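Local coordinates for protein Non-sulfated chondroitin lyase E66 (Autographa californica nucleopolyhedrovirus, PDB 3VSN) that cleaves non-sulfated chondroitin as a polysaccharide lyase of the viral envelope and is essential for oral infection of the insect host, at residues T64-L69 with V81-L85; L176-S182 with M195-Y199; L210-R214 with Y267-D271; P289-P295 with W369-I375. All coordinates share one frame; numbering follows the deposited sequence.

Interaction 1 (T64-L69 with V81-L85)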
loop_
_atom_site.group_PDB
_atom_site.type_symbol
_atom_site.label_atom_id
_atom_site.label_comp_id
_atom_site.label_asym_id
_atom_site.label_seq_id
_atom_site.Cartn_x
_atom_site.Cartn_y
_atom_site.Cartn_z
ATOM N N THR A 64 -9.819 -34.740 -14.763
ATOM C CA THR A 64 -8.959 -33.735 -14.135
ATOM C C THR A 64 -9.743 -32.524 -13.608
ATOM O O THR A 64 -9.156 -31.477 -13.319
ATOM C CB THR A 64 -7.860 -33.257 -15.111
ATOM O OG1 THR A 64 -8.465 -32.728 -16.297
ATOM C CG2 THR A 64 -6.924 -34.404 -15.484
ATOM N N VAL A 65 -11.059 -32.690 -13.473
ATOM C CA VAL A 65 -12.006 -31.617 -13.097
ATOM C C VAL A 65 -12.166 -30.577 -14.214
ATOM O O VAL A 65 -13.288 -30.290 -14.637
ATOM C CB VAL A 65 -11.683 -30.940 -11.738
ATOM C CG1 VAL A 65 -12.824 -30.023 -11.318
ATOM C CG2 VAL A 65 -11.434 -31.980 -10.655
ATOM N N PHE A 66 -11.048 -30.025 -14.686
ATOM C CA PHE A 66 -11.055 -29.075 -15.799
ATOM C C PHE A 66 -10.056 -29.462 -16.891
ATOM O O PHE A 66 -9.048 -30.117 -16.616
ATOM C CB PHE A 66 -10.739 -27.658 -15.307
ATOM C CG PHE A 66 -11.686 -27.141 -14.258
ATOM C CD1 PHE A 66 -12.970 -26.724 -14.597
ATOM C CD2 PHE A 66 -11.280 -27.043 -12.931
ATOM C CE1 PHE A 66 -13.837 -26.237 -13.630
ATOM C CE2 PHE A 66 -12.144 -26.558 -11.958
ATOM C CZ PHE A 66 -13.425 -26.158 -12.307
ATOM N N ASP A 67 -10.339 -29.037 -18.124
ATOM C CA ASP A 67 -9.466 -29.298 -19.277
ATOM C C ASP A 67 -8.114 -28.599 -19.168
ATOM O O ASP A 67 -8.002 -27.537 -18.548
ATOM C CB ASP A 67 -10.151 -28.871 -20.583
ATOM C CG ASP A 67 -11.163 -29.891 -21.083
ATOM O OD1 ASP A 67 -11.157 -31.039 -20.590
ATOM O OD2 ASP A 67 -11.965 -29.543 -21.977
ATOM N N ASN A 68 -7.099 -29.210 -19.784
ATOM C CA ASN A 68 -5.740 -28.652 -19.875
ATOM C C ASN A 68 -5.044 -28.408 -18.530
ATOM O O ASN A 68 -4.283 -27.451 -18.372
ATOM C CB ASN A 68 -5.722 -27.393 -20.757
ATOM C CG ASN A 68 -6.108 -27.686 -22.193
ATOM O OD1 ASN A 68 -5.502 -28.533 -22.850
ATOM N ND2 ASN A 68 -7.125 -26.987 -22.689
ATOM N N LEU A 69 -5.317 -29.288 -17.570
ATOM C CA LEU A 69 -4.644 -29.268 -16.276
ATOM C C LEU A 69 -4.246 -30.683 -15.874
ATOM O O LEU A 69 -4.911 -31.651 -16.246
ATOM C CB LEU A 69 -5.540 -28.644 -15.197
ATOM C CG LEU A 69 -5.840 -27.141 -15.248
ATOM C CD1 LEU A 69 -6.917 -26.791 -14.229
ATOM C CD2 LEU A 69 -4.585 -26.305 -15.004
ATOM N N VAL A 81 -7.188 -25.917 -10.116
ATOM C CA VAL A 81 -8.479 -26.610 -10.006
ATOM C C VAL A 81 -9.269 -26.064 -8.812
ATOM O O VAL A 81 -10.441 -25.708 -8.944
ATOM C CB VAL A 81 -8.312 -28.142 -9.862
ATOM C CG1 VAL A 81 -9.629 -28.801 -9.471
ATOM C CG2 VAL A 81 -7.786 -28.750 -11.154
ATOM N N CYS A 82 -8.608 -25.999 -7.659
ATOM C CA CYS A 82 -9.205 -25.471 -6.434
ATOM C C CYS A 82 -9.754 -24.048 -6.600
ATOM O O CYS A 82 -10.922 -23.792 -6.289
ATOM C CB CYS A 82 -8.202 -25.544 -5.283
ATOM S SG CYS A 82 -7.938 -27.215 -4.644
ATOM N N HIS A 83 -8.921 -23.133 -7.101
ATOM C CA HIS A 83 -9.348 -21.744 -7.325
ATOM C C HIS A 83 -10.460 -21.621 -8.329
ATOM O O HIS A 83 -11.375 -20.822 -8.150
ATOM C CB HIS A 83 -8.173 -20.865 -7.746
ATOM C CG HIS A 83 -7.213 -20.547 -6.625
ATOM N ND1 HIS A 83 -7.613 -20.006 -5.460
ATOM C CD2 HIS A 83 -5.830 -20.690 -6.540
ATOM C CE1 HIS A 83 -6.547 -19.821 -4.663
ATOM N NE2 HIS A 83 -5.455 -20.242 -5.326
ATOM N N THR A 84 -10.390 -22.414 -9.395
ATOM C CA THR A 84 -11.400 -22.385 -10.448
ATOM C C THR A 84 -12.765 -22.873 -9.942
ATOM O O THR A 84 -13.798 -22.298 -10.296
ATOM C CB THR A 84 -10.927 -23.172 -11.690
ATOM O OG1 THR A 84 -9.643 -22.678 -12.095
ATOM C CG2 THR A 84 -11.898 -23.017 -12.846
ATOM N N LEU A 85 -12.762 -23.913 -9.104
ATOM C CA LEU A 85 -13.988 -24.386 -8.452
ATOM C C LEU A 85 -14.621 -23.311 -7.568
ATOM O O LEU A 85 -15.835 -23.101 -7.614
ATOM C CB LEU A 85 -13.724 -25.652 -7.626
ATOM C CG LEU A 85 -13.605 -26.988 -8.365
ATOM C CD1 LEU A 85 -13.181 -28.077 -7.394
ATOM C CD2 LEU A 85 -14.912 -27.355 -9.054
#
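In the alpha-helical lyase domain, the loop around the short strand 65-66 is laid against helix 75-93 without a hydrogen bond between the two segments, with V65, F66 and L69 meeting V81, T84 and L85. The F66 ring is the central flat group. The methyl CG2 of T84 stands 3.7 Å from the F66 ring centroid and 19° off the ring normal, which defines a CH-pi contact over one face; the opposite face carries CG1 of the preceding V65. At the ring's edge, near its plane, F66 CE2 lies 3.6 Å from V81 O, a carbonyl that also accepts the helical bond from L85 N. T84 presents its methyl to the ring because chi1 of -53° sets OG1 beside the backbone N and CG2 anti to it, whereas OG1 bonds back to T80 O one turn earlier.

The strand pairs antiparallel with 60-61, and the loop that carries it packs on helix 75-93; helix 103-119 also reaches V65 through I115, and L85 through L109 and I116. V81 splits its two methyls between different neighbours: CG1 packs 3.7 Å from V65 CB, and CG2 sits 3.7 Å from L69 CD1. L85 CD2 lies 3.8 Å from F66 CZ. Within the loop, T64 OG1 donates to F66 O over 2.7 Å, approaching 44° out of the carbonyl plane, which ties T64 to F66.

Interaction 2 (L176-S182 with M195-Y199)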
loop_
_atom_site.group_PDB
_atom_site.type_symbol
_atom_site.label_atom_id
_atom_site.label_comp_id
_atom_site.label_asym_id
_atom_site.label_seq_id
_atom_site.Cartn_x
_atom_site.Cartn_y
_atom_site.Cartn_z
ATOM N N LEU A 176 -7.863 -31.186 8.207
ATOM C CA LEU A 176 -7.836 -29.991 9.040
ATOM C C LEU A 176 -8.441 -30.335 10.409
ATOM O O LEU A 176 -9.502 -29.816 10.775
ATOM C CB LEU A 176 -8.605 -28.861 8.340
ATOM C CG LEU A 176 -8.465 -27.402 8.777
ATOM C CD1 LEU A 176 -7.013 -26.947 8.737
ATOM C CD2 LEU A 176 -9.325 -26.512 7.888
ATOM N N PRO A 177 -7.772 -31.234 11.168
ATOM C CA PRO A 177 -8.337 -31.758 12.423
ATOM C C PRO A 177 -8.507 -30.702 13.519
ATOM O O PRO A 177 -9.380 -30.846 14.378
ATOM C CB PRO A 177 -7.327 -32.829 12.848
ATOM C CG PRO A 177 -6.052 -32.448 12.180
ATOM C CD PRO A 177 -6.449 -31.822 10.879
ATOM N N THR A 178 -7.661 -29.673 13.498
ATOM C CA THR A 178 -7.854 -28.484 14.329
ATOM C C THR A 178 -7.732 -27.246 13.438
ATOM O O THR A 178 -7.424 -27.360 12.253
ATOM C CB THR A 178 -6.825 -28.376 15.479
ATOM O OG1 THR A 178 -5.561 -27.950 14.955
ATOM C CG2 THR A 178 -6.663 -29.705 16.226
ATOM N N ALA A 179 -7.968 -26.072 14.017
ATOM C CA ALA A 179 -7.841 -24.802 13.302
ATOM C C ALA A 179 -6.413 -24.500 12.830
ATOM O O ALA A 179 -6.215 -23.739 11.875
ATOM C CB ALA A 179 -8.359 -23.667 14.170
ATOM N N VAL A 180 -5.425 -25.106 13.491
ATOM C CA VAL A 180 -4.016 -24.768 13.257
ATOM C C VAL A 180 -3.122 -25.964 12.902
ATOM O O VAL A 180 -1.896 -25.833 12.840
ATOM C CB VAL A 180 -3.409 -23.994 14.455
ATOM C CG1 VAL A 180 -4.084 -22.640 14.617
ATOM C CG2 VAL A 180 -3.506 -24.805 15.743
ATOM N N ASN A 181 -3.736 -27.120 12.663
ATOM C CA ASN A 181 -2.988 -28.327 12.332
ATOM C C ASN A 181 -3.490 -28.953 11.042
ATOM O O ASN A 181 -4.696 -29.112 10.849
ATOM C CB ASN A 181 -3.062 -29.343 13.476
ATOM C CG ASN A 181 -2.341 -28.875 14.726
ATOM O OD1 ASN A 181 -1.119 -28.961 14.818
ATOM N ND2 ASN A 181 -3.099 -28.394 15.703
ATOM N N SER A 182 -2.558 -29.294 10.160
ATOM C CA SER A 182 -2.886 -29.978 8.917
ATOM C C SER A 182 -1.732 -30.858 8.470
ATOM O O SER A 182 -0.588 -30.404 8.398
ATOM C CB SER A 182 -3.242 -28.976 7.819
ATOM O OG SER A 182 -3.522 -29.633 6.594
ATOM N N MET A 195 -6.914 -21.048 7.411
ATOM C CA MET A 195 -7.394 -22.346 7.907
ATOM C C MET A 195 -8.574 -22.265 8.871
ATOM O O MET A 195 -9.472 -23.105 8.832
ATOM C CB MET A 195 -6.252 -23.096 8.592
ATOM C CG MET A 195 -5.127 -23.512 7.664
ATOM S SD MET A 195 -3.584 -23.767 8.561
ATOM C CE MET A 195 -3.915 -25.284 9.453
ATOM N N GLY A 196 -8.565 -21.262 9.743
ATOM C CA GLY A 196 -9.591 -21.141 10.777
ATOM C C GLY A 196 -11.005 -20.964 10.258
ATOM O O GLY A 196 -11.961 -21.365 10.921
ATOM N N VAL A 197 -11.141 -20.362 9.076
ATOM C CA VAL A 197 -12.459 -20.080 8.501
ATOM C C VAL A 197 -13.215 -21.361 8.084
ATOM O O VAL A 197 -14.328 -21.590 8.567
ATOM C CB VAL A 197 -12.387 -19.049 7.344
ATOM C CG1 VAL A 197 -13.760 -18.837 6.722
ATOM C CG2 VAL A 197 -11.821 -17.723 7.838
ATOM N N PRO A 198 -12.624 -22.193 7.194
ATOM C CA PRO A 198 -13.305 -23.457 6.887
ATOM C C PRO A 198 -13.317 -24.440 8.058
ATOM O O PRO A 198 -14.255 -25.235 8.170
ATOM C CB PRO A 198 -12.502 -24.025 5.709
ATOM C CG PRO A 198 -11.175 -23.346 5.778
ATOM C CD PRO A 198 -11.469 -21.974 6.303
ATOM N N TYR A 199 -12.302 -24.392 8.922
ATOM C CA TYR A 199 -12.320 -25.247 10.112
ATOM C C TYR A 199 -13.526 -24.947 11.002
ATOM O O TYR A 199 -14.246 -25.869 11.398
ATOM C CB TYR A 199 -11.028 -25.173 10.937
ATOM C CG TYR A 199 -11.154 -25.954 12.234
ATOM C CD1 TYR A 199 -11.031 -27.344 12.246
ATOM C CD2 TYR A 199 -11.444 -25.307 13.437
ATOM C CE1 TYR A 199 -11.173 -28.065 13.422
ATOM C CE2 TYR A 199 -11.582 -26.019 14.619
ATOM C CZ TYR A 199 -11.442 -27.396 14.603
ATOM O OH TYR A 199 -11.579 -28.109 15.768
HETATM O O HOH W 1 -11.556 -30.998 16.258
#
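With CG anti to the backbone N (chi1 174°), Y199 swings its ring off helix 189-205 and against the backbone of T178 and A179, while the bend of M195 at chi3 (72°) turns its CE methyl toward L176 and V180. A179 N lies over the centre of one face of the Y199 ring, and T178 C lies over the same face nearer the rim. The ring edge meets a carbonyl, with L176 O 3.3 Å from Y199 CD1, and A179 CB touches Y199 CD2 at 3.6 Å. A water bridges P177 O and Y199 OH, donating 2.9 Å to each; the hydroxyl is also hydrogen-bonded to E216. M195 CE packs 3.6 Å from L176 CD1, and M195 CB lies 3.3 Å from A179 O, a buried carbonyl without a hydrogen-bond partner in the model. An ST turn shapes the loop: T178 OG1 accepts from V180 N at 3.2 Å and, in the amide plane of N181, from ND2 at 2.6 Å. The M195 side chain is about 4 Å from that of the catalytic N191. In this alpha/alpha toroid, the loop after helix 161-175 packs on helix 189-205, which carries N191.

Interaction 3 (L210-R214 with Y267-D271)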
loop_
_atom_site.group_PDB
_atom_site.type_symbol
_atom_site.label_atom_id
_atom_site.label_comp_id
_atom_site.label_asym_id
_atom_site.label_seq_id
_atom_site.Cartn_x
_atom_site.Cartn_y
_atom_site.Cartn_z
ATOM N N LEU A 210 -20.805 -21.860 18.122
ATOM C CA LEU A 210 -19.679 -20.934 17.981
ATOM C C LEU A 210 -18.987 -20.650 19.321
ATOM O O LEU A 210 -17.762 -20.513 19.369
ATOM C CB LEU A 210 -20.112 -19.638 17.282
ATOM C CG LEU A 210 -20.355 -19.770 15.772
ATOM C CD1 LEU A 210 -21.077 -18.559 15.198
ATOM C CD2 LEU A 210 -19.049 -20.018 15.029
ATOM N N ALA A 211 -19.769 -20.586 20.400
ATOM C CA ALA A 211 -19.220 -20.413 21.751
ATOM C C ALA A 211 -18.286 -21.559 22.147
ATOM O O ALA A 211 -17.279 -21.333 22.817
ATOM C CB ALA A 211 -20.339 -20.255 22.773
ATOM N N GLN A 212 -18.616 -22.780 21.724
ATOM C CA GLN A 212 -17.774 -23.952 21.979
ATOM C C GLN A 212 -16.485 -23.908 21.162
ATOM O O GLN A 212 -15.392 -24.120 21.696
ATOM C CB GLN A 212 -18.524 -25.253 21.664
ATOM C CG GLN A 212 -19.704 -25.562 22.569
ATOM C CD GLN A 212 -20.271 -26.945 22.312
ATOM O OE1 GLN A 212 -19.784 -27.938 22.854
ATOM N NE2 GLN A 212 -21.304 -27.018 21.482
ATOM N N ILE A 213 -16.627 -23.643 19.863
ATOM C CA ILE A 213 -15.495 -23.578 18.933
ATOM C C ILE A 213 -14.482 -22.519 19.382
ATOM O O ILE A 213 -13.270 -22.748 19.341
ATOM C CB ILE A 213 -15.974 -23.304 17.486
ATOM C CG1 ILE A 213 -16.925 -24.416 17.019
ATOM C CG2 ILE A 213 -14.789 -23.197 16.532
ATOM C CD1 ILE A 213 -17.923 -23.986 15.964
ATOM N N ARG A 214 -14.997 -21.373 19.823
ATOM C CA ARG A 214 -14.188 -20.270 20.351
ATOM C C ARG A 214 -13.175 -20.725 21.410
ATOM O O ARG A 214 -12.031 -20.256 21.426
ATOM C CB ARG A 214 -15.111 -19.180 20.915
ATOM C CG ARG A 214 -14.542 -18.380 22.077
ATOM C CD ARG A 214 -14.045 -17.010 21.655
ATOM N NE ARG A 214 -15.150 -16.066 21.511
ATOM C CZ ARG A 214 -15.022 -14.741 21.527
ATOM N NH1 ARG A 214 -13.831 -14.176 21.690
ATOM N NH2 ARG A 214 -16.095 -13.977 21.387
ATOM N N TYR A 267 -17.743 -12.080 12.267
ATOM C CA TYR A 267 -19.051 -12.732 12.288
ATOM C C TYR A 267 -19.086 -13.861 13.320
ATOM O O TYR A 267 -20.006 -13.925 14.140
ATOM C CB TYR A 267 -19.454 -13.272 10.907
ATOM C CG TYR A 267 -20.835 -13.897 10.926
ATOM C CD1 TYR A 267 -21.026 -15.205 11.381
ATOM C CD2 TYR A 267 -21.956 -13.173 10.529
ATOM C CE1 TYR A 267 -22.288 -15.771 11.432
ATOM C CE2 TYR A 267 -23.223 -13.736 10.571
ATOM C CZ TYR A 267 -23.380 -15.035 11.022
ATOM O OH TYR A 267 -24.629 -15.604 11.066
ATOM N N TYR A 268 -18.088 -14.742 13.262
ATOM C CA TYR A 268 -17.983 -15.902 14.149
ATOM C C TYR A 268 -17.900 -15.537 15.632
ATOM O O TYR A 268 -18.639 -16.088 16.456
ATOM C CB TYR A 268 -16.726 -16.716 13.826
ATOM C CG TYR A 268 -16.724 -17.567 12.572
ATOM C CD1 TYR A 268 -17.880 -18.196 12.101
ATOM C CD2 TYR A 268 -15.530 -17.796 11.891
ATOM C CE1 TYR A 268 -17.847 -18.996 10.964
ATOM C CE2 TYR A 268 -15.487 -18.589 10.756
ATOM C CZ TYR A 268 -16.644 -19.186 10.296
ATOM O OH TYR A 268 -16.579 -19.979 9.173
ATOM N N PHE A 269 -16.986 -14.626 15.967
ATOM C CA PHE A 269 -16.587 -14.427 17.361
ATOM C C PHE A 269 -16.791 -13.013 17.921
ATOM O O PHE A 269 -16.432 -12.741 19.067
ATOM C CB PHE A 269 -15.147 -14.920 17.581
ATOM C CG PHE A 269 -14.902 -16.322 17.079
ATOM C CD1 PHE A 269 -15.641 -17.397 17.576
ATOM C CD2 PHE A 269 -13.935 -16.571 16.110
ATOM C CE1 PHE A 269 -15.425 -18.684 17.111
ATOM C CE2 PHE A 269 -13.710 -17.860 15.645
ATOM C CZ PHE A 269 -14.459 -18.918 16.146
ATOM N N GLY A 270 -17.375 -12.125 17.118
ATOM C CA GLY A 270 -17.819 -10.819 17.610
ATOM C C GLY A 270 -16.926 -9.643 17.264
ATOM O O GLY A 270 -15.804 -9.811 16.780
ATOM N N ASP A 271 -17.433 -8.445 17.548
ATOM C CA ASP A 271 -16.779 -7.186 17.192
ATOM C C ASP A 271 -15.542 -6.841 18.026
ATOM O O ASP A 271 -14.913 -5.811 17.785
ATOM C CB ASP A 271 -17.785 -6.026 17.285
ATOM C CG ASP A 271 -18.928 -6.153 16.294
ATOM O OD1 ASP A 271 -18.679 -6.503 15.121
ATOM O OD2 ASP A 271 -20.084 -5.891 16.690
#
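The ring of F269 has CB of its neighbour Y268 over the centre of one face, 3.5 Å above the plane, and meets helix 210-214 with its edge. L210 O lies in the ring plane 3.7 Å from F269 CE1, and I213 CG2 stands near that plane too, 4.3 Å from F269 CZ. The second flat group is the R214 guanidinium: F269 CB sits over the centre of one face, 3.9 Å above it, and the guanidinium and phenyl planes are turned 52° apart, which excludes a parallel stack. Bends at chi2 (102°) and chi3 (79°) fold the arginine back along F269, so that R214 CB packs 3.8 Å from F269 CD1 and the head group reaches the end of the opposing helix. There R214 NH2 comes within 2.7 Å of F269 O, but the angle is too poor for a hydrogen bond. L210 crosses Y268 at about a right angle, its CD2 methyl 3.6 Å from Y268 CD1, while the Y268 hydroxyl is engaged by V197 O.

G270, with positive phi, is the first residue to leave helical geometry, placing the contact at the C-terminal end of helix 262-269. The short helix 210-214 packs across that end; L210 also touches T200 and M204 of helix 189-205, and helix 217-225 brings I219 and L223 against F269. Helices 189-205, 210-214 and 217-225, successive in the chain, meet the end of helix 262-269 here.

Interaction 4 (P289-P295 with W369-I375)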
loop_
_atom_site.group_PDB
_atom_site.type_symbol
_atom_site.label_atom_id
_atom_site.label_comp_id
_atom_site.label_asym_id
_atom_site.label_seq_id
_atom_site.Cartn_x
_atom_site.Cartn_y
_atom_site.Cartn_z
ATOM N N PRO A 289 -9.660 3.658 -3.618
ATOM C CA PRO A 289 -10.708 2.813 -4.196
ATOM C C PRO A 289 -10.292 2.135 -5.505
ATOM O O PRO A 289 -10.711 1.008 -5.771
ATOM C CB PRO A 289 -11.855 3.798 -4.440
ATOM C CG PRO A 289 -11.649 4.859 -3.412
ATOM C CD PRO A 289 -10.157 5.018 -3.331
ATOM N N GLU A 290 -9.462 2.810 -6.299
ATOM C CA GLU A 290 -9.005 2.265 -7.583
ATOM C C GLU A 290 -7.933 1.180 -7.437
ATOM O O GLU A 290 -7.585 0.511 -8.412
ATOM C CB GLU A 290 -8.509 3.389 -8.509
ATOM C CG GLU A 290 -9.598 4.349 -8.989
ATOM C CD GLU A 290 -10.112 5.274 -7.894
ATOM O OE1 GLU A 290 -9.312 5.689 -7.028
ATOM O OE2 GLU A 290 -11.321 5.584 -7.887
ATOM N N GLY A 291 -7.403 1.009 -6.228
ATOM C CA GLY A 291 -6.372 0.001 -5.977
ATOM C C GLY A 291 -4.948 0.527 -6.079
ATOM O O GLY A 291 -3.985 -0.231 -5.925
ATOM N N VAL A 292 -4.813 1.825 -6.344
ATOM C CA VAL A 292 -3.506 2.482 -6.382
ATOM C C VAL A 292 -2.965 2.662 -4.960
ATOM O O VAL A 292 -3.682 3.120 -4.060
ATOM C CB VAL A 292 -3.558 3.828 -7.149
ATOM C CG1 VAL A 292 -2.171 4.447 -7.267
ATOM C CG2 VAL A 292 -4.142 3.616 -8.543
ATOM N N VAL A 293 -1.705 2.265 -4.772
ATOM C CA VAL A 293 -1.037 2.304 -3.474
ATOM C C VAL A 293 0.407 2.756 -3.671
ATOM O O VAL A 293 1.094 2.280 -4.579
ATOM C CB VAL A 293 -1.016 0.916 -2.784
ATOM C CG1 VAL A 293 -0.474 1.028 -1.365
ATOM C CG2 VAL A 293 -2.400 0.286 -2.754
ATOM N N VAL A 294 0.862 3.668 -2.817
ATOM C CA VAL A 294 2.246 4.157 -2.855
ATOM C C VAL A 294 3.231 2.976 -2.825
ATOM O O VAL A 294 3.099 2.081 -1.989
ATOM C CB VAL A 294 2.521 5.195 -1.727
ATOM C CG1 VAL A 294 2.567 4.548 -0.348
ATOM C CG2 VAL A 294 3.799 5.984 -2.006
ATOM N N PRO A 295 4.192 2.948 -3.770
ATOM C CA PRO A 295 5.064 1.770 -3.898
ATOM C C PRO A 295 5.891 1.432 -2.661
ATOM O O PRO A 295 6.157 0.256 -2.420
ATOM C CB PRO A 295 5.983 2.132 -5.072
ATOM C CG PRO A 295 5.200 3.118 -5.874
ATOM C CD PRO A 295 4.395 3.906 -4.875
ATOM N N TRP A 369 -1.550 10.592 -8.832
ATOM C CA TRP A 369 -2.155 9.812 -9.892
ATOM C C TRP A 369 -3.582 10.227 -10.044
ATOM O O TRP A 369 -4.359 10.171 -9.089
ATOM C CB TRP A 369 -2.070 8.323 -9.583
ATOM C CG TRP A 369 -0.674 7.749 -9.649
ATOM C CD1 TRP A 369 -0.025 7.223 -10.761
ATOM C CD2 TRP A 369 0.289 7.607 -8.545
ATOM N NE1 TRP A 369 1.235 6.784 -10.434
ATOM C CE2 TRP A 369 1.486 6.978 -9.124
ATOM C CE3 TRP A 369 0.283 7.926 -7.192
ATOM C CZ2 TRP A 369 2.611 6.694 -8.361
ATOM C CZ3 TRP A 369 1.422 7.631 -6.432
ATOM C CH2 TRP A 369 2.558 7.032 -7.006
ATOM N N ASN A 370 -3.928 10.661 -11.252
ATOM C CA ASN A 370 -5.299 11.013 -11.599
ATOM C C ASN A 370 -6.189 9.787 -11.408
ATOM O O ASN A 370 -5.917 8.729 -11.974
ATOM C CB ASN A 370 -5.351 11.507 -13.054
ATOM C CG ASN A 370 -6.679 12.147 -13.414
ATOM O OD1 ASN A 370 -7.747 11.601 -13.132
ATOM N ND2 ASN A 370 -6.617 13.309 -14.055
ATOM N N ARG A 371 -7.240 9.927 -10.602
ATOM C CA ARG A 371 -8.125 8.798 -10.291
ATOM C C ARG A 371 -8.830 8.229 -11.522
ATOM O O ARG A 371 -9.234 7.066 -11.526
ATOM C CB ARG A 371 -9.137 9.180 -9.210
ATOM C CG ARG A 371 -8.506 9.342 -7.833
ATOM C CD ARG A 371 -9.547 9.613 -6.764
ATOM N NE ARG A 371 -10.443 8.471 -6.572
ATOM C CZ ARG A 371 -11.513 8.480 -5.781
ATOM N NH1 ARG A 371 -11.830 9.570 -5.088
ATOM N NH2 ARG A 371 -12.264 7.393 -5.681
ATOM N N ARG A 372 -8.956 9.048 -12.563
ATOM C CA ARG A 372 -9.522 8.602 -13.835
ATOM C C ARG A 372 -8.457 8.241 -14.880
ATOM O O ARG A 372 -8.782 7.885 -16.018
ATOM C CB ARG A 372 -10.522 9.635 -14.363
ATOM C CG ARG A 372 -11.776 9.720 -13.494
ATOM C CD ARG A 372 -12.894 10.552 -14.106
ATOM N NE ARG A 372 -12.846 10.547 -15.561
ATOM C CZ ARG A 372 -12.896 11.639 -16.319
ATOM N NH1 ARG A 372 -13.033 12.843 -15.774
ATOM N NH2 ARG A 372 -12.833 11.518 -17.634
ATOM N N GLY A 373 -7.189 8.299 -14.476
ATOM C CA GLY A 373 -6.079 7.935 -15.357
ATOM C C GLY A 373 -5.942 6.433 -15.546
ATOM O O GLY A 373 -6.601 5.650 -14.862
ATOM N N ARG A 374 -5.092 6.033 -16.487
ATOM C CA ARG A 374 -4.760 4.622 -16.672
ATOM C C ARG A 374 -3.867 4.170 -15.525
ATOM O O ARG A 374 -2.948 4.894 -15.131
ATOM C CB ARG A 374 -4.033 4.396 -18.003
ATOM C CG ARG A 374 -4.918 4.407 -19.241
ATOM C CD ARG A 374 -4.201 3.752 -20.422
ATOM N NE ARG A 374 -4.683 4.165 -21.751
ATOM C CZ ARG A 374 -4.962 5.414 -22.131
ATOM N NH1 ARG A 374 -4.811 6.436 -21.297
ATOM N NH2 ARG A 374 -5.388 5.648 -23.365
ATOM N N ILE A 375 -4.139 2.992 -14.975
ATOM C CA ILE A 375 -3.240 2.422 -13.977
ATOM C C ILE A 375 -2.107 1.706 -14.713
ATOM O O ILE A 375 -2.249 0.563 -15.149
ATOM C CB ILE A 375 -3.960 1.485 -12.973
ATOM C CG1 ILE A 375 -5.081 2.245 -12.248
ATOM C CG2 ILE A 375 -2.960 0.919 -11.968
ATOM C CD1 ILE A 375 -5.981 1.385 -11.381
HETATM O O HOH W 2 -11.958 6.382 -10.979
#
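Residues N370 to G373 form a type I beta turn, closed by G373 N to N370 O at 2.8 Å, that carries the chain out of strand 367-370 and past the loop 289-295. N370 OD1 reinforces it as an Asx turn, accepting from R372 N on an in-plane lone pair. Across the contact R371 grips E290 side-on, one nitrogen to each carboxylate oxygen. R371 NH2 donates to the syn lone pair of E290 OE2 at 3.0 Å, whereas R371 NE reaches OE1 of E290 at 3.0 Å from 35° outside the carboxylate plane. The two planes stand 55° apart, so this salt bridge is twisted rather than flat. The bend of E290 at chi2 (72°) helps bring the carboxylate to the arginine, whose NH1 is held by S332 O.

Strand 367-370 is an outer strand of a four-stranded antiparallel sheet, and backbone bonds tie W369 to Y336 and R371 to T334. Farther along the two segments, away from the salt bridge, the packing is apolar: V292 CG1 approaches the W369 indole obliquely, 4.2 Å from W369 CD2, and P295 CD is 4.2 Å from W369 CH2. I375 CD1 touches V292 CG2 at 4.1 Å and approaches E290 O at 3.5 Å.

Overall arrangement
The four contacts follow one another along the chain, each closing before the next opens. Interactions 1 and 2 lie on the same side of the chain's centre, their centres 24 Å apart, and both belong to the N-terminal alpha-helical domain. Interactions 2 and 3 are the close pair, with centres 15 Å apart, joined by a probable hydrogen bond between Y268 OH and V197 O. Interaction 4 stands apart, about 20 to 23 Å from the others between nearest atoms. Interaction 2 packs beside the catalytic N191, whose side chain is about 4 Å from that of M195, while interaction 4 ties the loop leading toward the transition-state stabiliser R300 to the edge of a sheet, with the P295 side chain about 10 Å from that of R300.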